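Local coordinates for protein mevalonate diphosphate decarboxylase (Legionella pneumophila, PDB 3LTO) that probably catalyses the ATP-dependent decarboxylation of mevalonate diphosphate to isopentenyl diphosphate, a step of isoprenoid lipid biosynthesis, at residues K274-V279 / L291-Q296; L171-L176 / E224-T229. All blocks are in the same frame, centred on the assembly; numbering follows the deposited sequence.

Contact 1. Residues K274-V279 / L291-Q296; sequences KGDGPV and LYRSDQ
Pro-278 lays CB over one face of the Tyr-292 ring, a CH-pi contact 3.6 Å from CB to the ring centroid, while CD of Gln-296 lies in the ring plane at its edge. The Arg-293 guanidinium has the same Gln-296 CD over one face, toward the rim, and meets the Asp-276 carboxylate at its edge. These two charged groups reach tip to tip and nearly coplanar, planes 7° apart, in a salt bridge of 2.8 Å from Arg-293 NH2 to Asp-276 OD1. Arg-293 NH1 turns to Asp-295 OD1 (2.6 Å), so one guanidinium links two carboxylates. The Gln-296 amide is used at both ends: NE2 gives a nearly straight bond to Gly-277 O (2.9 Å) from above that carbonyl plane and a weak one to Asp-276 OD2, and OE1 takes Arg-293 N on a lone pair (2.7 Å). With CG anti to the backbone N (chi1 -173°), Asp-276 carries its carboxylate to the side of Arg-293 and Gln-296. Beyond Pro-278, Val-279 and Leu-291 form an antiparallel hydrogen-bonded pair. Strand 288-292 runs between strands 279-281 and 177-182, with Trp-228 of helix 228-247 against Val-279 and helix 297-308 against Tyr-292.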
loop_
_atom_site.group_PDB
_atom_site.type_symbol
_atom_site.label_atom_id
_atom_site.label_comp_id
_atom_site.label_asym_id
_atom_site.label_seq_id
_atom_site.Cartn_x
_atom_site.Cartn_y
_atom_site.Cartn_z
ATOM N N LYS A 274 -8.478 -40.041 -11.631
ATOM C CA LYS A 274 -9.695 -39.646 -10.923
ATOM C C LYS A 274 -10.451 -38.459 -11.508
ATOM O O LYS A 274 -11.647 -38.300 -11.261
ATOM C CB LYS A 274 -9.370 -39.325 -9.459
ATOM C CG LYS A 274 -8.753 -40.463 -8.668
ATOM C CD LYS A 274 -9.702 -41.649 -8.570
ATOM C CE LYS A 274 -9.036 -42.819 -7.876
ATOM N NZ LYS A 274 -9.884 -44.047 -7.863
ATOM N N GLY A 275 -9.755 -37.620 -12.265
ATOM C CA GLY A 275 -10.394 -36.446 -12.833
ATOM C C GLY A 275 -10.617 -35.406 -11.748
ATOM O O GLY A 275 -11.361 -34.442 -11.928
ATOM N N ASP A 276 -9.964 -35.608 -10.607
ATOM C CA ASP A 276 -10.079 -34.704 -9.471
ATOM C C ASP A 276 -8.936 -35.031 -8.508
ATOM O O ASP A 276 -8.396 -36.141 -8.518
ATOM C CB ASP A 276 -11.440 -34.897 -8.785
ATOM C CG ASP A 276 -11.702 -33.875 -7.685
ATOM O OD1 ASP A 276 -11.242 -32.721 -7.810
ATOM O OD2 ASP A 276 -12.390 -34.220 -6.695
ATOM N N GLY A 277 -8.558 -34.063 -7.684
ATOM C CA GLY A 277 -7.476 -34.307 -6.749
ATOM C C GLY A 277 -7.174 -33.120 -5.861
ATOM O O GLY A 277 -7.986 -32.207 -5.729
ATOM N N PRO A 278 -5.990 -33.103 -5.241
ATOM C CA PRO A 278 -5.616 -32.001 -4.363
ATOM C C PRO A 278 -4.873 -30.858 -5.049
ATOM O O PRO A 278 -4.309 -31.015 -6.133
ATOM C CB PRO A 278 -4.733 -32.691 -3.342
ATOM C CG PRO A 278 -3.951 -33.623 -4.208
ATOM C CD PRO A 278 -5.014 -34.205 -5.135
ATOM N N VAL A 279 -4.893 -29.698 -4.409
ATOM C CA VAL A 279 -4.153 -28.560 -4.910
ATOM C C VAL A 279 -2.807 -28.805 -4.229
ATOM O O VAL A 279 -2.766 -29.231 -3.070
ATOM C CB VAL A 279 -4.795 -27.238 -4.453
ATOM C CG1 VAL A 279 -3.792 -26.098 -4.563
ATOM C CG2 VAL A 279 -6.026 -26.949 -5.314
ATOM N N LEU A 291 -3.809 -29.744 -0.456
ATOM C CA LEU A 291 -4.993 -29.009 -0.031
ATOM C C LEU A 291 -6.180 -29.649 -0.726
ATOM O O LEU A 291 -6.197 -29.779 -1.955
ATOM C CB LEU A 291 -4.887 -27.529 -0.415
ATOM C CG LEU A 291 -3.914 -26.709 0.433
ATOM C CD1 LEU A 291 -3.806 -25.298 -0.124
ATOM C CD2 LEU A 291 -4.402 -26.681 1.877
ATOM N N TYR A 292 -7.159 -30.067 0.070
ATOM C CA TYR A 292 -8.361 -30.724 -0.434
ATOM C C TYR A 292 -9.583 -29.926 -0.024
ATOM O O TYR A 292 -9.567 -29.247 0.999
ATOM C CB TYR A 292 -8.505 -32.122 0.176
ATOM C CG TYR A 292 -7.546 -33.174 -0.326
ATOM C CD1 TYR A 292 -7.796 -33.863 -1.509
ATOM C CD2 TYR A 292 -6.413 -33.516 0.410
ATOM C CE1 TYR A 292 -6.943 -34.869 -1.946
ATOM C CE2 TYR A 292 -5.554 -34.525 -0.017
ATOM C CZ TYR A 292 -5.825 -35.196 -1.193
ATOM O OH TYR A 292 -4.988 -36.202 -1.616
ATOM N N ARG A 293 -10.640 -30.022 -0.823
ATOM C CA ARG A 293 -11.891 -29.346 -0.515
ATOM C C ARG A 293 -12.548 -30.094 0.645
ATOM O O ARG A 293 -12.269 -31.271 0.865
ATOM C CB ARG A 293 -12.830 -29.383 -1.722
ATOM C CG ARG A 293 -12.425 -28.493 -2.872
ATOM C CD ARG A 293 -13.496 -28.470 -3.952
ATOM N NE ARG A 293 -13.176 -29.370 -5.054
ATOM C CZ ARG A 293 -13.437 -30.668 -5.068
ATOM N NH1 ARG A 293 -14.043 -31.233 -4.041
ATOM N NH2 ARG A 293 -13.061 -31.404 -6.101
ATOM N N SER A 294 -13.423 -29.415 1.382
ATOM C CA SER A 294 -14.111 -30.043 2.505
ATOM C C SER A 294 -14.909 -31.251 2.027
ATOM O O SER A 294 -15.157 -32.171 2.797
ATOM C CB SER A 294 -15.051 -29.049 3.182
ATOM O OG SER A 294 -16.048 -28.614 2.276
ATOM N N ASP A 295 -15.297 -31.258 0.755
ATOM C CA ASP A 295 -16.056 -32.383 0.202
ATOM C C ASP A 295 -15.160 -33.469 -0.404
ATOM O O ASP A 295 -15.652 -34.399 -1.037
ATOM C CB ASP A 295 -17.040 -31.904 -0.871
ATOM C CG ASP A 295 -16.348 -31.495 -2.156
ATOM O OD1 ASP A 295 -15.632 -30.479 -2.151
ATOM O OD2 ASP A 295 -16.514 -32.198 -3.175
ATOM N N GLN A 296 -13.851 -33.356 -0.213
ATOM C CA GLN A 296 -12.932 -34.347 -0.760
ATOM C C GLN A 296 -12.335 -35.256 0.305
ATOM O O GLN A 296 -11.341 -35.936 0.043
ATOM C CB GLN A 296 -11.782 -33.664 -1.503
ATOM C CG GLN A 296 -12.124 -33.067 -2.847
ATOM C CD GLN A 296 -10.889 -32.493 -3.527
ATOM O OE1 GLN A 296 -10.230 -31.613 -2.983
ATOM N NE2 GLN A 296 -10.568 -33.001 -4.713
#

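Contact 2. Residues L171-L176 / E224-T229; sequences LPYKDL and ENKDWT
Tyr-173 and Trp-228 form an edge-to-face aromatic pair: the edge of the indole's six-membered ring, with CE3 and CZ3 foremost, is directed at the phenol face, centroids 4.8 Å apart and planes at 67°. Trp-228 CE3 comes within 3.7 Å of Tyr-173 CE2, while Pro-172 CB lies over the opposite phenol face, toward the rim. The hydroxyl end of Tyr-173 reaches the backbone of the second segment, OH lying 3.3 Å from Lys-226 CA. The Lys-226 chain is bent at chi2 (-82°) and chi3 (-79°) and slides past Pro-172 in the opposite direction; its CD is pressed tightly against Pro-172 CB (3.4 Å), and NZ comes 3.8 Å from Tyr-173 CE1, obliquely to the ring. On the indole side, Leu-176 CD2 adds a looser apolar touch to Trp-228 CH2 (4.1 Å). In the next shell, Tyr-173 O accepts a hydrogen bond from Trp-158 NE1 and Leu-176 N bonds to Tyr-34 OH. Trp-228 NE1 is bonded to Gly-277 O, and Arg-293 makes a cation-pi contact with the indole. Phe-223, in the last turn of helix 208-224, also packs on Pro-172 and Tyr-173. That helix ends in a Schellman motif with Lys-226, of positive phi, as the C-prime residue; Asp-227 then N-caps helix 228-247, with OD2 bonded to Ser-230 OG. The whole is a tight helix-to-helix turn packed against the loop leading into strand 177-182.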
loop_
_atom_site.group_PDB
_atom_site.type_symbol
_atom_site.label_atom_id
_atom_site.label_comp_id
_atom_site.label_asym_id
_atom_site.label_seq_id
_atom_site.Cartn_x
_atom_site.Cartn_y
_atom_site.Cartn_z
ATOM N N LEU A 171 -13.044 -15.799 -0.904
ATOM C CA LEU A 171 -12.974 -16.799 -1.956
ATOM C C LEU A 171 -13.916 -17.958 -1.641
ATOM O O LEU A 171 -14.198 -18.243 -0.480
ATOM C CB LEU A 171 -11.532 -17.286 -2.131
ATOM C CG LEU A 171 -10.582 -16.189 -2.634
ATOM C CD1 LEU A 171 -9.170 -16.726 -2.740
ATOM C CD2 LEU A 171 -11.054 -15.676 -3.986
ATOM N N PRO A 172 -14.415 -18.634 -2.686
ATOM C CA PRO A 172 -15.341 -19.772 -2.679
ATOM C C PRO A 172 -15.051 -20.989 -1.797
ATOM O O PRO A 172 -15.982 -21.687 -1.398
ATOM C CB PRO A 172 -15.408 -20.165 -4.153
ATOM C CG PRO A 172 -15.188 -18.878 -4.852
ATOM C CD PRO A 172 -14.053 -18.285 -4.070
ATOM N N TYR A 173 -13.785 -21.261 -1.498
ATOM C CA TYR A 173 -13.454 -22.433 -0.691
ATOM C C TYR A 173 -13.039 -22.106 0.741
ATOM O O TYR A 173 -12.338 -21.130 0.988
ATOM C CB TYR A 173 -12.354 -23.234 -1.387
ATOM C CG TYR A 173 -12.748 -23.694 -2.770
ATOM C CD1 TYR A 173 -13.645 -24.749 -2.949
ATOM C CD2 TYR A 173 -12.246 -23.058 -3.904
ATOM C CE1 TYR A 173 -14.033 -25.159 -4.225
ATOM C CE2 TYR A 173 -12.629 -23.460 -5.187
ATOM C CZ TYR A 173 -13.520 -24.510 -5.338
ATOM O OH TYR A 173 -13.895 -24.912 -6.599
ATOM N N LYS A 174 -13.482 -22.935 1.680
ATOM C CA LYS A 174 -13.181 -22.752 3.097
ATOM C C LYS A 174 -13.137 -24.129 3.761
ATOM O O LYS A 174 -13.625 -25.111 3.205
ATOM C CB LYS A 174 -14.268 -21.892 3.753
ATOM C CG LYS A 174 -14.534 -20.563 3.033
ATOM C CD LYS A 174 -15.872 -19.951 3.443
ATOM C CE LYS A 174 -16.160 -18.656 2.676
ATOM N NZ LYS A 174 -16.270 -18.867 1.201
ATOM N N ASP A 175 -12.565 -24.203 4.954
ATOM C CA ASP A 175 -12.466 -25.475 5.649
ATOM C C ASP A 175 -11.830 -26.509 4.727
ATOM O O ASP A 175 -12.419 -27.547 4.443
ATOM C CB ASP A 175 -13.849 -25.969 6.088
ATOM C CG ASP A 175 -14.507 -25.052 7.106
ATOM O OD1 ASP A 175 -13.836 -24.678 8.095
ATOM O OD2 ASP A 175 -15.697 -24.713 6.928
ATOM N N LEU A 176 -10.631 -26.217 4.243
ATOM C CA LEU A 176 -9.934 -27.148 3.369
ATOM C C LEU A 176 -9.216 -28.174 4.229
ATOM O O LEU A 176 -8.912 -27.911 5.389
ATOM C CB LEU A 176 -8.900 -26.410 2.522
ATOM C CG LEU A 176 -9.404 -25.294 1.611
ATOM C CD1 LEU A 176 -8.204 -24.577 0.994
ATOM C CD2 LEU A 176 -10.325 -25.872 0.531
ATOM N N GLU A 224 -13.241 -17.784 -8.742
ATOM C CA GLU A 224 -14.554 -17.252 -9.095
ATOM C C GLU A 224 -15.398 -18.292 -9.822
ATOM O O GLU A 224 -16.594 -18.411 -9.573
ATOM C CB GLU A 224 -14.394 -16.005 -9.978
ATOM C CG GLU A 224 -15.658 -15.559 -10.715
ATOM C CD GLU A 224 -16.686 -14.896 -9.811
ATOM O OE1 GLU A 224 -16.376 -13.820 -9.249
ATOM O OE2 GLU A 224 -17.805 -15.450 -9.665
ATOM N N ASN A 225 -14.772 -19.046 -10.718
ATOM C CA ASN A 225 -15.490 -20.063 -11.477
ATOM C C ASN A 225 -15.557 -21.422 -10.786
ATOM O O ASN A 225 -16.034 -22.385 -11.379
ATOM C CB ASN A 225 -14.856 -20.252 -12.859
ATOM C CG ASN A 225 -14.849 -18.978 -13.680
ATOM O OD1 ASN A 225 -15.860 -18.284 -13.784
ATOM N ND2 ASN A 225 -13.706 -18.670 -14.283
ATOM N N LYS A 226 -15.089 -21.516 -9.548
ATOM C CA LYS A 226 -15.113 -22.799 -8.853
ATOM C C LYS A 226 -14.470 -23.842 -9.764
ATOM O O LYS A 226 -15.010 -24.932 -9.963
ATOM C CB LYS A 226 -16.555 -23.213 -8.547
ATOM C CG LYS A 226 -17.317 -22.228 -7.675
ATOM C CD LYS A 226 -17.006 -22.414 -6.199
ATOM C CE LYS A 226 -17.787 -23.587 -5.624
ATOM N NZ LYS A 226 -17.546 -23.779 -4.166
ATOM N N ASP A 227 -13.322 -23.486 -10.332
ATOM C CA ASP A 227 -12.586 -24.368 -11.230
ATOM C C ASP A 227 -11.351 -24.928 -10.514
ATOM O O ASP A 227 -10.230 -24.446 -10.702
ATOM C CB ASP A 227 -12.175 -23.587 -12.478
ATOM C CG ASP A 227 -11.514 -24.455 -13.523
ATOM O OD1 ASP A 227 -11.260 -25.646 -13.254
ATOM O OD2 ASP A 227 -11.237 -23.941 -14.624
ATOM N N TRP A 228 -11.576 -25.958 -9.699
ATOM C CA TRP A 228 -10.524 -26.601 -8.909
ATOM C C TRP A 228 -9.368 -27.155 -9.742
ATOM O O TRP A 228 -8.207 -27.113 -9.317
ATOM C CB TRP A 228 -11.143 -27.718 -8.064
ATOM C CG TRP A 228 -10.272 -28.249 -6.962
ATOM C CD1 TRP A 228 -9.665 -29.472 -6.914
ATOM C CD2 TRP A 228 -9.966 -27.602 -5.723
ATOM N NE1 TRP A 228 -9.006 -29.628 -5.719
ATOM C CE2 TRP A 228 -9.172 -28.495 -4.969
ATOM C CE3 TRP A 228 -10.286 -26.352 -5.175
ATOM C CZ2 TRP A 228 -8.691 -28.178 -3.689
ATOM C CZ3 TRP A 228 -9.808 -26.037 -3.900
ATOM C CH2 TRP A 228 -9.018 -26.949 -3.174
ATOM N N THR A 229 -9.690 -27.675 -10.923
ATOM C CA THR A 229 -8.682 -28.230 -11.813
ATOM C C THR A 229 -7.682 -27.140 -12.223
ATOM O O THR A 229 -6.470 -27.392 -12.289
ATOM C CB THR A 229 -9.341 -28.842 -13.081
ATOM O OG1 THR A 229 -10.256 -29.877 -12.698
ATOM C CG2 THR A 229 -8.290 -29.440 -13.991
#

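Contact 1 is largely buried and mixes sheet pairing with charge: backbone bonds, a salt-bridge network and hydrogen bonds of the Gln-296 amide. Contact 2 is partly buried, with Tyr-173 and Trp-228 inside and Lys-226 and Glu-224 on the exposed side, and is held across its two segments by aromatic and apolar packing. Their centres lie about 10 Å apart, and Trp-228 joins them: its NE1 bonds to Gly-277 O, its ring takes the cation-pi contact of Arg-293, and its CZ2 packs on Val-279 CG2 at 3.4 Å. Contact 2 contains the start of helix 228-247, against which contact 1 packs, and the loop entering strand 177-182. Leu-176 CB also touches Tyr-292 O.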